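Local coordinates for ribonuclease VapC (Caulobacter crescentus, PDB 5K8J), which probably acts as a magnesium-dependent RNase, the toxin of a toxin-antitoxin system whose VapB partner inhibits it, at residues R80-S85 and V94-A99. Sequence-based numbering, arbitrary orientation.
Sequences RRIVES and VDRMIA
Across segments 80-85 and 94-99, which lie on helices 73-86 and 93-104, the nearest CA atoms are those of Ile82 and Arg96, 7.5 Å apart, and both side chains start out toward the facing helix. Ile82 divides its branches between the backbone and the side chain of Arg96. CD1, at the end of the extended arm, comes within 3.7 Å of the carbonyl O of Arg96, while CG2, placed anti to the backbone N by chi1 of -67°, packs 4.1 Å from Arg96 CD and equally near CG. The methyl CG2 also lies over one face of the guanidinium. The Arg96 chain runs extended from CG to NE, and this carries its charged end past Ile82 to Val83, whose CG1 sits obliquely 3.9 Å from Arg96 NH1.

Contact between the two segments is thus purely van der Waals, and the two terminal nitrogens of Arg96 find their polar partners outside the two segments: NH1 donates to the carbonyl O of Gly87, just beyond helix 73-86, and NH2 forms a salt bridge with Asp119. With Ile82 over one face, these two bonds should fix the rotation of the buried guanidinium and probably soften the cost of burying its charge. The packing joins two consecutive helices of the PIN-domain fold; Asp95, the neighbour of Arg96 on the second, is a predicted magnesium ligand.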
ATOM      1  N   ARG B  80      -6.450   5.400  -9.561  1.00 12.68           N
ATOM      2  CA  ARG B  80      -5.386   5.122 -10.522  1.00 12.70           C
ATOM      3  C   ARG B  80      -5.751   3.939 -11.392  1.00 13.26           C
ATOM      4  O   ARG B  80      -5.585   3.984 -12.614  1.00 14.02           O
ATOM      5  CB  ARG B  80      -4.067   4.896  -9.785  1.00 13.79           C
ATOM      6  CG  ARG B  80      -2.912   4.400 -10.676  1.00 13.78           C
ATOM      7  CD  ARG B  80      -1.626   4.142  -9.836  1.00 18.93           C
ATOM      8  NE  ARG B  80      -1.828   3.016  -8.930  1.00 48.11           N
ATOM      9  CZ  ARG B  80      -1.164   2.811  -7.795  1.00 69.29           C
ATOM     10  NH1 ARG B  80      -0.238   3.673  -7.383  1.00 76.84           N
ATOM     11  NH2 ARG B  80      -1.443   1.735  -7.066  1.00 67.94           N
ATOM     12  N   ARG B  81      -6.245   2.853 -10.788  1.00 12.63           N
ATOM     13  CA  ARG B  81      -6.637   1.707 -11.609  1.00 13.91           C
ATOM     14  C   ARG B  81      -7.759   2.062 -12.578  1.00 11.04           C
ATOM     15  O   ARG B  81      -7.805   1.548 -13.699  1.00 14.02           O
ATOM     16  CB  ARG B  81      -7.035   0.538 -10.710  1.00 14.70           C
ATOM     17  CG  ARG B  81      -5.801  -0.094 -10.026  1.00 17.48           C
ATOM     18  CD  ARG B  81      -6.120  -1.439  -9.376  1.00 18.49           C
ATOM     19  NE  ARG B  81      -6.890  -1.234  -8.158  1.00 18.04           N
ATOM     20  CZ  ARG B  81      -6.336  -1.019  -6.970  1.00 21.67           C
ATOM     21  NH1 ARG B  81      -5.013  -0.985  -6.833  1.00 23.33           N
ATOM     22  NH2 ARG B  81      -7.100  -0.815  -5.913  1.00 21.21           N
ATOM     23  N   ILE B  82      -8.698   2.913 -12.162  1.00 12.09           N
ATOM     24  CA  ILE B  82      -9.771   3.322 -13.068  1.00 13.07           C
ATOM     25  C   ILE B  82      -9.212   4.030 -14.297  1.00 13.91           C
ATOM     26  O   ILE B  82      -9.562   3.699 -15.427  1.00 14.13           O
ATOM     27  CB  ILE B  82     -10.786   4.224 -12.347  1.00 13.94           C
ATOM     28  CG1 ILE B  82     -11.547   3.447 -11.281  1.00 15.00           C
ATOM     29  CG2 ILE B  82     -11.741   4.796 -13.347  1.00 15.70           C
ATOM     30  CD1 ILE B  82     -12.509   4.313 -10.394  1.00 14.49           C
ATOM     31  N   VAL B  83      -8.354   5.042 -14.102  1.00 12.36           N
ATOM     32  CA  VAL B  83      -7.854   5.759 -15.269  1.00 12.13           C
ATOM     33  C   VAL B  83      -6.887   4.896 -16.081  1.00 12.74           C
ATOM     34  O   VAL B  83      -6.789   5.058 -17.303  1.00 17.50           O
ATOM     35  CB  VAL B  83      -7.227   7.117 -14.879  1.00 15.84           C
ATOM     36  CG1 VAL B  83      -8.303   8.083 -14.335  1.00 16.65           C
ATOM     37  CG2 VAL B  83      -6.070   6.966 -13.868  1.00 16.37           C
ATOM     38  N   GLU B  84      -6.185   3.941 -15.443  1.00 16.27           N
ATOM     39  CA  GLU B  84      -5.323   3.035 -16.205  1.00 15.69           C
ATOM     40  C   GLU B  84      -6.117   2.254 -17.232  1.00 18.08           C
ATOM     41  O   GLU B  84      -5.606   1.904 -18.314  1.00 20.65           O
ATOM     42  CB  GLU B  84      -4.616   2.037 -15.275  1.00 17.40           C
ATOM     43  CG  GLU B  84      -3.421   2.582 -14.554  1.00 21.95           C
ATOM     44  CD  GLU B  84      -2.797   1.565 -13.600  1.00 16.66           C
ATOM     45  OE1 GLU B  84      -3.314   0.407 -13.455  1.00 18.66           O
ATOM     46  OE2 GLU B  84      -1.750   1.904 -13.028  1.00 23.65           O
ATOM     47  N   SER B  85      -7.350   1.924 -16.886  1.00 16.30           N
ATOM     48  CA  SER B  85      -8.224   1.158 -17.755  1.00 14.23           C
ATOM     49  C   SER B  85      -9.044   2.040 -18.694  1.00 14.95           C
ATOM     50  O   SER B  85      -9.099   1.801 -19.906  1.00 16.48           O
ATOM     51  CB  SER B  85      -9.180   0.326 -16.904  1.00 18.11           C
ATOM     52  OG  SER B  85      -9.889  -0.552 -17.757  1.00 25.02           O
ATOM     53  N   VAL B  94     -14.801  13.690 -10.295  1.00 12.54           N
ATOM     54  CA  VAL B  94     -15.530  13.517  -9.027  1.00 12.85           C
ATOM     55  C   VAL B  94     -16.271  12.184  -9.014  1.00 12.34           C
ATOM     56  O   VAL B  94     -16.207  11.432  -8.033  1.00 13.42           O
ATOM     57  CB  VAL B  94     -16.510  14.680  -8.790  1.00 14.67           C
ATOM     58  CG1 VAL B  94     -17.428  14.339  -7.617  1.00 15.01           C
ATOM     59  CG2 VAL B  94     -15.744  15.951  -8.490  1.00 16.52           C
ATOM     60  N   ASP B  95     -16.988  11.896 -10.099  1.00 13.56           N
ATOM     61  CA  ASP B  95     -17.662  10.611 -10.299  1.00 13.28           C
ATOM     62  C   ASP B  95     -16.734   9.452  -9.967  1.00 12.11           C
ATOM     63  O   ASP B  95     -17.080   8.510  -9.231  1.00 13.11           O
ATOM     64  CB  ASP B  95     -18.079  10.444 -11.776  1.00 16.67           C
ATOM     65  CG  ASP B  95     -19.316  11.220 -12.193  1.00 19.47           C
ATOM     66  OD1 ASP B  95     -20.107  11.662 -11.342  1.00 18.12           O
ATOM     67  OD2 ASP B  95     -19.526  11.300 -13.450  1.00 21.40           O
ATOM     68  N   ARG B  96     -15.557   9.467 -10.577  1.00 10.55           N
ATOM     69  CA  ARG B  96     -14.634   8.357 -10.412  1.00  9.39           C
ATOM     70  C   ARG B  96     -14.002   8.305  -9.015  1.00 11.09           C
ATOM     71  O   ARG B  96     -13.686   7.222  -8.503  1.00 11.86           O
ATOM     72  CB  ARG B  96     -13.587   8.454 -11.527  1.00 12.68           C
ATOM     73  CG  ARG B  96     -14.148   8.108 -12.886  1.00 13.74           C
ATOM     74  CD  ARG B  96     -13.203   8.539 -13.978  1.00 14.19           C
ATOM     75  NE  ARG B  96     -13.652   8.035 -15.268  1.00 13.57           N
ATOM     76  CZ  ARG B  96     -12.892   8.046 -16.360  1.00 14.02           C
ATOM     77  NH1 ARG B  96     -11.680   8.538 -16.284  1.00 14.47           N
ATOM     78  NH2 ARG B  96     -13.325   7.542 -17.516  1.00 14.79           N
HETATM   79  N   MSE B  97     -13.829   9.453  -8.347  1.00 10.65           N
HETATM   80  CA  MSE B  97     -13.367   9.470  -6.967  1.00 10.16           C
HETATM   81  C   MSE B  97     -14.374   8.768  -6.057  1.00  8.26           C
HETATM   82  O   MSE B  97     -13.985   7.960  -5.221  1.00 11.46           O
HETATM   83  CB  MSE B  97     -13.136  10.913  -6.491  1.00 10.62           C
HETATM   84  CG  MSE B  97     -11.901  11.567  -7.101  1.00  9.57           C
HETATM   85 SE   MSE B  97     -11.735  13.419  -6.459  0.87 15.86          SE
HETATM   86  CE  MSE B  97     -11.139  13.065  -4.730  1.00 16.72           C
ATOM     87  N   ILE B  98     -15.655   9.106  -6.219  1.00 10.51           N
ATOM     88  CA  ILE B  98     -16.648   8.482  -5.351  1.00 10.89           C
ATOM     89  C   ILE B  98     -16.779   6.992  -5.675  1.00 10.12           C
ATOM     90  O   ILE B  98     -16.849   6.137  -4.772  1.00 12.41           O
ATOM     91  CB  ILE B  98     -17.985   9.232  -5.453  1.00 12.56           C
ATOM     92  CG1 ILE B  98     -17.776  10.708  -5.071  1.00 13.15           C
ATOM     93  CG2 ILE B  98     -19.010   8.550  -4.521  1.00 12.52           C
ATOM     94  CD1 ILE B  98     -18.986  11.569  -5.242  1.00 16.68           C
ATOM     95  N   ALA B  99     -16.800   6.648  -6.958  1.00 12.26           N
ATOM     96  CA  ALA B  99     -16.816   5.239  -7.329  1.00  9.56           C
ATOM     97  C   ALA B  99     -15.606   4.492  -6.783  1.00 13.35           C
ATOM     98  O   ALA B  99     -15.716   3.334  -6.363  1.00 11.82           O
ATOM     99  CB  ALA B  99     -16.874   5.102  -8.853  1.00 11.59           C
TER